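Local atomic coordinates of protein VMS1 (Saccharomyces cerevisiae, PDB entry 5WHG), a protein that cleaves polypeptidyl-tRNAs downstream of the ribosome-associated quality control pathway, releasing incompletely synthesized polypeptides for degradation. Residues Phe211-His225 against Thr346-Trp358. Numbering follows the deposited sequence.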
ATOM      1  N   PHE A 211       6.348   4.582   3.730  1.00 69.35           N
ATOM      2  CA  PHE A 211       7.474   5.312   4.299  1.00 61.07           C
ATOM      3  C   PHE A 211       7.066   5.923   5.635  1.00 69.59           C
ATOM      4  O   PHE A 211       6.035   6.599   5.723  1.00 71.94           O
ATOM      5  CB  PHE A 211       7.946   6.407   3.331  1.00 64.50           C
ATOM      6  CG  PHE A 211       8.571   5.864   2.063  1.00 65.56           C
ATOM      7  CD1 PHE A 211       9.818   5.230   2.103  1.00 71.16           C
ATOM      8  CD2 PHE A 211       7.919   5.972   0.839  1.00 65.91           C
ATOM      9  CE1 PHE A 211      10.404   4.719   0.952  1.00 71.55           C
ATOM     10  CE2 PHE A 211       8.502   5.470  -0.330  1.00 68.96           C
ATOM     11  CZ  PHE A 211       9.744   4.838  -0.278  1.00 67.72           C
HETATM   12  N   MSE A 212       7.862   5.667   6.672  1.00 65.75           N
HETATM   13  CA  MSE A 212       7.764   6.394   7.922  1.00 63.61           C
HETATM   14  C   MSE A 212       9.134   6.868   8.382  1.00 70.67           C
HETATM   15  O   MSE A 212      10.090   6.105   8.363  1.00 76.22           O
HETATM   16  CB  MSE A 212       7.166   5.528   9.018  1.00 85.64           C
HETATM   17  CG  MSE A 212       5.839   4.913   8.717  1.00 97.35           C
HETATM   18 SE   MSE A 212       5.426   3.615  10.123  1.00103.43          SE
HETATM   19  CE  MSE A 212       3.926   2.708   9.274  1.00106.36           C
ATOM     20  N   VAL A 213       9.231   8.119   8.823  1.00 81.75           N
ATOM     21  CA  VAL A 213      10.472   8.668   9.355  1.00 79.75           C
ATOM     22  C   VAL A 213      10.124   9.419  10.623  1.00 87.25           C
ATOM     23  O   VAL A 213       9.027   9.967  10.758  1.00 95.70           O
ATOM     24  CB  VAL A 213      11.203   9.595   8.343  1.00 76.86           C
ATOM     25  CG1 VAL A 213      10.376  10.808   8.032  1.00 81.41           C
ATOM     26  CG2 VAL A 213      12.551  10.032   8.858  1.00 70.94           C
ATOM     27  N   GLY A 214      11.050   9.419  11.571  1.00 96.04           N
ATOM     28  CA  GLY A 214      10.848  10.217  12.759  1.00 95.69           C
ATOM     29  C   GLY A 214      11.828   9.880  13.855  1.00 95.96           C
ATOM     30  O   GLY A 214      12.109   8.703  14.112  1.00 92.61           O
ATOM     31  N   GLY A 215      12.346  10.909  14.518  1.00 95.22           N
ATOM     32  CA  GLY A 215      13.293  10.681  15.596  1.00 90.88           C
ATOM     33  C   GLY A 215      14.553   9.972  15.155  1.00 99.74           C
ATOM     34  O   GLY A 215      15.127   9.202  15.929  1.00108.88           O
ATOM     35  N   GLY A 216      14.999  10.204  13.923  1.00 99.63           N
ATOM     36  CA  GLY A 216      16.223   9.606  13.444  1.00 94.85           C
ATOM     37  C   GLY A 216      16.050   8.228  12.856  1.00 95.60           C
ATOM     38  O   GLY A 216      17.019   7.684  12.307  1.00 90.73           O
ATOM     39  N   HIS A 217      14.844   7.659  12.944  1.00 91.12           N
ATOM     40  CA  HIS A 217      14.520   6.346  12.399  1.00 79.52           C
ATOM     41  C   HIS A 217      13.808   6.476  11.062  1.00 87.32           C
ATOM     42  O   HIS A 217      12.977   7.374  10.859  1.00 83.42           O
ATOM     43  CB  HIS A 217      13.623   5.537  13.346  1.00 80.94           C
ATOM     44  CG  HIS A 217      14.208   5.314  14.704  1.00 87.26           C
ATOM     45  ND1 HIS A 217      15.114   4.308  14.970  1.00 89.83           N
ATOM     46  CD2 HIS A 217      14.002   5.959  15.880  1.00 92.83           C
ATOM     47  CE1 HIS A 217      15.452   4.353  16.247  1.00 92.52           C
ATOM     48  NE2 HIS A 217      14.789   5.343  16.821  1.00 88.05           N
ATOM     49  N   PHE A 218      14.110   5.539  10.170  1.00 87.26           N
ATOM     50  CA  PHE A 218      13.443   5.411   8.887  1.00 73.88           C
ATOM     51  C   PHE A 218      13.063   3.954   8.686  1.00 73.90           C
ATOM     52  O   PHE A 218      13.801   3.053   9.099  1.00 90.37           O
ATOM     53  CB  PHE A 218      14.359   5.885   7.750  1.00 66.40           C
ATOM     54  CG  PHE A 218      13.839   5.578   6.391  1.00 74.68           C
ATOM     55  CD1 PHE A 218      12.902   6.425   5.780  1.00 73.92           C
ATOM     56  CD2 PHE A 218      14.273   4.446   5.704  1.00 81.08           C
ATOM     57  CE1 PHE A 218      12.411   6.150   4.488  1.00 71.42           C
ATOM     58  CE2 PHE A 218      13.780   4.158   4.407  1.00 81.45           C
ATOM     59  CZ  PHE A 218      12.847   5.016   3.802  1.00 69.31           C
ATOM     60  N   ALA A 219      11.898   3.733   8.081  1.00 68.74           N
ATOM     61  CA  ALA A 219      11.511   2.453   7.493  1.00 70.20           C
ATOM     62  C   ALA A 219      10.728   2.720   6.208  1.00 76.09           C
ATOM     63  O   ALA A 219       9.782   3.511   6.208  1.00 82.38           O
ATOM     64  CB  ALA A 219      10.670   1.617   8.453  1.00 62.97           C
ATOM     65  N   GLY A 220      11.134   2.072   5.117  1.00 73.42           N
ATOM     66  CA  GLY A 220      10.389   2.131   3.881  1.00 66.00           C
ATOM     67  C   GLY A 220      10.194   0.738   3.314  1.00 69.80           C
ATOM     68  O   GLY A 220      10.947  -0.191   3.618  1.00 68.16           O
ATOM     69  N   ALA A 221       9.147   0.598   2.492  1.00 67.22           N
ATOM     70  CA  ALA A 221       8.908  -0.664   1.802  1.00 64.80           C
ATOM     71  C   ALA A 221       8.121  -0.426   0.519  1.00 69.51           C
ATOM     72  O   ALA A 221       7.360   0.539   0.413  1.00 73.75           O
ATOM     73  CB  ALA A 221       8.178  -1.652   2.712  1.00 62.96           C
ATOM     74  N   ILE A 222       8.334  -1.300  -0.466  1.00 72.76           N
ATOM     75  CA  ILE A 222       7.467  -1.428  -1.639  1.00 71.16           C
ATOM     76  C   ILE A 222       6.618  -2.680  -1.415  1.00 72.90           C
ATOM     77  O   ILE A 222       7.147  -3.795  -1.351  1.00 78.21           O
ATOM     78  CB  ILE A 222       8.269  -1.522  -2.949  1.00 71.19           C
ATOM     79  CG1 ILE A 222       9.166  -0.290  -3.172  1.00 65.32           C
ATOM     80  CG2 ILE A 222       7.339  -1.712  -4.131  1.00 66.91           C
ATOM     81  CD1 ILE A 222       8.427   1.060  -3.238  1.00 61.09           C
ATOM     82  N   VAL A 223       5.303  -2.515  -1.259  1.00 63.91           N
ATOM     83  CA  VAL A 223       4.416  -3.623  -0.907  1.00 70.80           C
ATOM     84  C   VAL A 223       3.648  -4.058  -2.150  1.00 79.71           C
ATOM     85  O   VAL A 223       3.115  -3.221  -2.890  1.00 73.40           O
ATOM     86  CB  VAL A 223       3.449  -3.235   0.229  1.00 70.87           C
ATOM     87  CG1 VAL A 223       2.602  -2.006  -0.158  1.00 66.54           C
ATOM     88  CG2 VAL A 223       2.541  -4.422   0.602  1.00 59.76           C
ATOM     89  N   SER A 224       3.604  -5.363  -2.388  1.00 81.16           N
ATOM     90  CA  SER A 224       2.751  -5.908  -3.432  1.00 79.82           C
ATOM     91  C   SER A 224       1.319  -6.037  -2.935  1.00 78.10           C
ATOM     92  O   SER A 224       1.078  -6.444  -1.796  1.00 91.16           O
ATOM     93  CB  SER A 224       3.252  -7.277  -3.875  1.00 85.75           C
ATOM     94  OG  SER A 224       2.158  -8.105  -4.231  1.00 92.22           O
ATOM     95  N   HIS A 225       0.360  -5.714  -3.800  1.00 70.67           N
ATOM     96  CA  HIS A 225      -1.035  -5.913  -3.437  1.00 77.63           C
ATOM     97  C   HIS A 225      -1.420  -7.385  -3.377  1.00 83.88           C
ATOM     98  O   HIS A 225      -2.465  -7.710  -2.802  1.00 92.51           O
ATOM     99  CB  HIS A 225      -1.941  -5.155  -4.407  1.00 80.92           C
ATOM    100  CG  HIS A 225      -1.764  -3.667  -4.359  1.00 77.72           C
ATOM    101  ND1 HIS A 225      -2.631  -2.792  -4.980  1.00 74.31           N
ATOM    102  CD2 HIS A 225      -0.823  -2.896  -3.756  1.00 71.51           C
ATOM    103  CE1 HIS A 225      -2.222  -1.548  -4.779  1.00 67.49           C
ATOM    104  NE2 HIS A 225      -1.130  -1.583  -4.035  1.00 68.55           N
ATOM    105  N   THR A 346       0.494   6.011  13.821  1.00 92.97           N
ATOM    106  CA  THR A 346       1.416   4.898  13.655  1.00 97.78           C
ATOM    107  C   THR A 346       2.579   5.071  14.617  1.00100.81           C
ATOM    108  O   THR A 346       2.846   6.170  15.107  1.00102.87           O
ATOM    109  CB  THR A 346       1.916   4.805  12.214  1.00 98.29           C
ATOM    110  OG1 THR A 346       2.210   6.123  11.738  1.00 94.11           O
ATOM    111  CG2 THR A 346       0.844   4.189  11.333  1.00100.29           C
ATOM    112  N   ASN A 347       3.289   3.967  14.864  1.00107.48           N
ATOM    113  CA  ASN A 347       4.282   3.906  15.933  1.00117.94           C
ATOM    114  C   ASN A 347       5.684   4.303  15.496  1.00112.35           C
ATOM    115  O   ASN A 347       5.872   5.337  14.849  1.00111.94           O
ATOM    116  CB  ASN A 347       4.315   2.502  16.527  1.00130.91           C
ATOM    117  CG  ASN A 347       3.221   2.280  17.540  1.00134.86           C
ATOM    118  OD1 ASN A 347       3.468   2.339  18.748  1.00144.76           O
ATOM    119  ND2 ASN A 347       1.996   2.035  17.058  1.00121.84           N
ATOM    120  N   ARG A 348       6.684   3.504  15.882  1.00112.32           N
ATOM    121  CA  ARG A 348       8.036   3.828  15.466  1.00101.96           C
ATOM    122  C   ARG A 348       8.256   3.309  14.048  1.00 97.22           C
ATOM    123  O   ARG A 348       7.569   2.387  13.604  1.00103.05           O
ATOM    124  CB  ARG A 348       9.048   3.215  16.427  1.00101.82           C
ATOM    125  CG  ARG A 348       8.459   2.885  17.817  1.00115.64           C
ATOM    126  CD  ARG A 348       9.501   2.355  18.818  1.00121.44           C
ATOM    127  NE  ARG A 348      10.599   1.646  18.157  1.00132.50           N
ATOM    128  CZ  ARG A 348      11.842   2.117  18.048  1.00136.43           C
ATOM    129  NH1 ARG A 348      12.153   3.296  18.580  1.00139.96           N
ATOM    130  NH2 ARG A 348      12.778   1.401  17.425  1.00129.46           N
ATOM    131  N   PRO A 349       9.143   3.906  13.297  1.00 89.33           N
ATOM    132  CA  PRO A 349       9.444   3.344  11.974  1.00 83.88           C
ATOM    133  C   PRO A 349      10.223   2.044  12.078  1.00 88.46           C
ATOM    134  O   PRO A 349      11.421   2.045  12.365  1.00100.78           O
ATOM    135  CB  PRO A 349      10.261   4.449  11.293  1.00 77.30           C
ATOM    136  CG  PRO A 349       9.858   5.706  12.008  1.00 80.78           C
ATOM    137  CD  PRO A 349       9.622   5.290  13.438  1.00 84.64           C
ATOM    138  N   THR A 350       9.532   0.925  11.907  1.00 90.22           N
ATOM    139  CA  THR A 350      10.160  -0.377  11.744  1.00 94.13           C
ATOM    140  C   THR A 350       9.431  -1.110  10.630  1.00 94.14           C
ATOM    141  O   THR A 350       8.324  -0.730  10.236  1.00 97.42           O
ATOM    142  CB  THR A 350      10.107  -1.236  13.017  1.00 88.00           C
ATOM    143  OG1 THR A 350       8.869  -1.958  13.037  1.00 88.83           O
ATOM    144  CG2 THR A 350      10.189  -0.381  14.252  1.00 79.82           C
ATOM    145  N   VAL A 351      10.058  -2.175  10.125  1.00 84.73           N
ATOM    146  CA  VAL A 351       9.404  -2.966   9.090  1.00 76.85           C
ATOM    147  C   VAL A 351       8.088  -3.533   9.606  1.00 75.93           C
ATOM    148  O   VAL A 351       7.054  -3.469   8.929  1.00 88.86           O
ATOM    149  CB  VAL A 351      10.345  -4.067   8.568  1.00 70.53           C
ATOM    150  CG1 VAL A 351       9.547  -5.203   8.028  1.00 78.34           C
ATOM    151  CG2 VAL A 351      11.154  -3.525   7.424  1.00 71.58           C
ATOM    152  N   LEU A 352       8.088  -4.071  10.817  1.00 86.25           N
ATOM    153  CA  LEU A 352       6.853  -4.657  11.310  1.00 85.54           C
ATOM    154  C   LEU A 352       5.759  -3.596  11.389  1.00 87.30           C
ATOM    155  O   LEU A 352       4.598  -3.869  11.066  1.00 92.88           O
ATOM    156  CB  LEU A 352       7.089  -5.337  12.660  1.00 79.22           C
ATOM    157  CG  LEU A 352       5.823  -5.995  13.213  1.00 97.25           C
ATOM    158  CD1 LEU A 352       5.630  -7.456  12.746  1.00101.50           C
ATOM    159  CD2 LEU A 352       5.788  -5.876  14.714  1.00 97.39           C
ATOM    160  N   GLU A 353       6.126  -2.361  11.744  1.00 79.37           N
ATOM    161  CA  GLU A 353       5.140  -1.282  11.786  1.00 80.84           C
ATOM    162  C   GLU A 353       4.618  -0.928  10.391  1.00 75.14           C
ATOM    163  O   GLU A 353       3.447  -0.568  10.245  1.00 79.34           O
ATOM    164  CB  GLU A 353       5.745  -0.051  12.469  1.00 76.77           C
ATOM    165  CG  GLU A 353       4.836   1.173  12.490  1.00 91.85           C
ATOM    166  CD  GLU A 353       3.482   0.932  13.174  1.00107.78           C
ATOM    167  OE1 GLU A 353       3.458   0.532  14.365  1.00104.47           O
ATOM    168  OE2 GLU A 353       2.440   1.156  12.505  1.00114.72           O
ATOM    169  N   LEU A 354       5.466  -1.015   9.363  1.00 68.07           N
ATOM    170  CA  LEU A 354       4.994  -0.862   7.991  1.00 68.53           C
ATOM    171  C   LEU A 354       3.954  -1.930   7.638  1.00 77.67           C
ATOM    172  O   LEU A 354       2.971  -1.648   6.935  1.00 72.42           O
ATOM    173  CB  LEU A 354       6.191  -0.915   7.034  1.00 66.07           C
ATOM    174  CG  LEU A 354       7.178   0.267   7.109  1.00 73.14           C
ATOM    175  CD1 LEU A 354       8.259   0.176   6.060  1.00 67.04           C
ATOM    176  CD2 LEU A 354       6.470   1.621   6.994  1.00 67.24           C
ATOM    177  N   LYS A 355       4.145  -3.163   8.133  1.00 80.74           N
ATOM    178  CA  LYS A 355       3.175  -4.226   7.877  1.00 76.98           C
ATOM    179  C   LYS A 355       1.884  -4.003   8.663  1.00 88.20           C
ATOM    180  O   LYS A 355       0.787  -4.295   8.166  1.00 87.23           O
ATOM    181  CB  LYS A 355       3.769  -5.589   8.234  1.00 77.66           C
ATOM    182  CG  LYS A 355       5.044  -5.983   7.517  1.00 83.26           C
ATOM    183  CD  LYS A 355       5.316  -7.474   7.732  1.00 92.71           C
ATOM    184  CE  LYS A 355       6.455  -7.979   6.847  1.00 94.24           C
ATOM    185  NZ  LYS A 355       6.525  -9.468   6.859  1.00 95.18           N
ATOM    186  N   LYS A 356       1.997  -3.529   9.910  1.00 93.94           N
ATOM    187  CA  LYS A 356       0.810  -3.161  10.675  1.00 97.43           C
ATOM    188  C   LYS A 356      -0.007  -2.140   9.903  1.00 88.90           C
ATOM    189  O   LYS A 356      -1.212  -2.314   9.691  1.00 90.72           O
ATOM    190  CB  LYS A 356       1.214  -2.616  12.059  1.00114.13           C
ATOM    191  CG  LYS A 356       0.051  -2.168  13.007  1.00130.19           C
ATOM    192  CD  LYS A 356      -0.353  -0.670  12.850  1.00132.25           C
ATOM    193  CE  LYS A 356      -1.792  -0.389  13.328  1.00125.57           C
ATOM    194  NZ  LYS A 356      -2.247   1.014  13.088  1.00109.73           N
ATOM    195  N   ALA A 357       0.653  -1.072   9.455  1.00 80.83           N
ATOM    196  CA  ALA A 357      -0.021  -0.040   8.681  1.00 76.37           C
ATOM    197  C   ALA A 357      -0.682  -0.625   7.444  1.00 81.35           C
ATOM    198  O   ALA A 357      -1.835  -0.306   7.141  1.00 88.39           O
ATOM    199  CB  ALA A 357       0.979   1.047   8.300  1.00 62.80           C
ATOM    200  N   TRP A 358       0.034  -1.489   6.714  1.00 82.11           N
ATOM    201  CA  TRP A 358      -0.538  -2.049   5.491  1.00 86.43           C
ATOM    202  C   TRP A 358      -1.775  -2.887   5.790  1.00 81.97           C
ATOM    203  O   TRP A 358      -2.805  -2.744   5.124  1.00 87.30           O
ATOM    204  CB  TRP A 358       0.490  -2.884   4.724  1.00 84.38           C
ATOM    205  CG  TRP A 358      -0.080  -3.378   3.418  1.00 82.78           C
ATOM    206  CD1 TRP A 358      -0.294  -4.677   3.048  1.00 84.71           C
ATOM    207  CD2 TRP A 358      -0.547  -2.568   2.328  1.00 81.92           C
ATOM    208  NE1 TRP A 358      -0.849  -4.730   1.785  1.00 80.41           N
ATOM    209  CE2 TRP A 358      -1.022  -3.451   1.323  1.00 80.84           C
ATOM    210  CE3 TRP A 358      -0.609  -1.186   2.102  1.00 68.52           C
ATOM    211  CZ2 TRP A 358      -1.549  -2.992   0.100  1.00 76.20           C
ATOM    212  CZ3 TRP A 358      -1.140  -0.729   0.891  1.00 67.62           C
ATOM    213  CH2 TRP A 358      -1.599  -1.639  -0.100  1.00 73.46           C
TER
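Met212, a selenomethionine, reaches from its strand into the side of helix 351-358, where its CE touches Ala357 CB at 3.5 Å and Leu354 CD2 at 3.6 Å. With CG anti to the carbonyl carbon (chi1 -55°) and the chain extended beyond, SE is carried across the bent Glu353 side chain at about a right angle. Leu354 runs past Met212 in the opposing direction and spends its other branch, CD1, on the neighbouring strand, 3.7 Å from Ala219 CB and 3.8 Å from Ala221 CB. Pro349 covers the end of the hairpin near its Gly214-His217 type I' turn, its CB 4.0 Å from both Met212 CB and Ala219 CB. Hairpin and helix belong to the VLRF1 domain, the part that binds the 60S subunit, and here the helix packs on one face of a mixed beta-sheet whose other face carries helix 292-302. At the far end, Val223 CG2 sits over one face of Trp358, a CH-pi contact 3.6 Å from the centroid of the five-membered ring, while His225 meets the six-membered ring obliquely. An alanine in place of Trp358 would probably open a gap beneath Val223 and leave His225, which also stacks on Phe25, without the indole beside it. Farther out, Thr350 N-caps the helix by accepting from Glu353 N through OG1 (3.1 Å), and Ser208 hydrogen-bonds His225 NE2 beside Trp358.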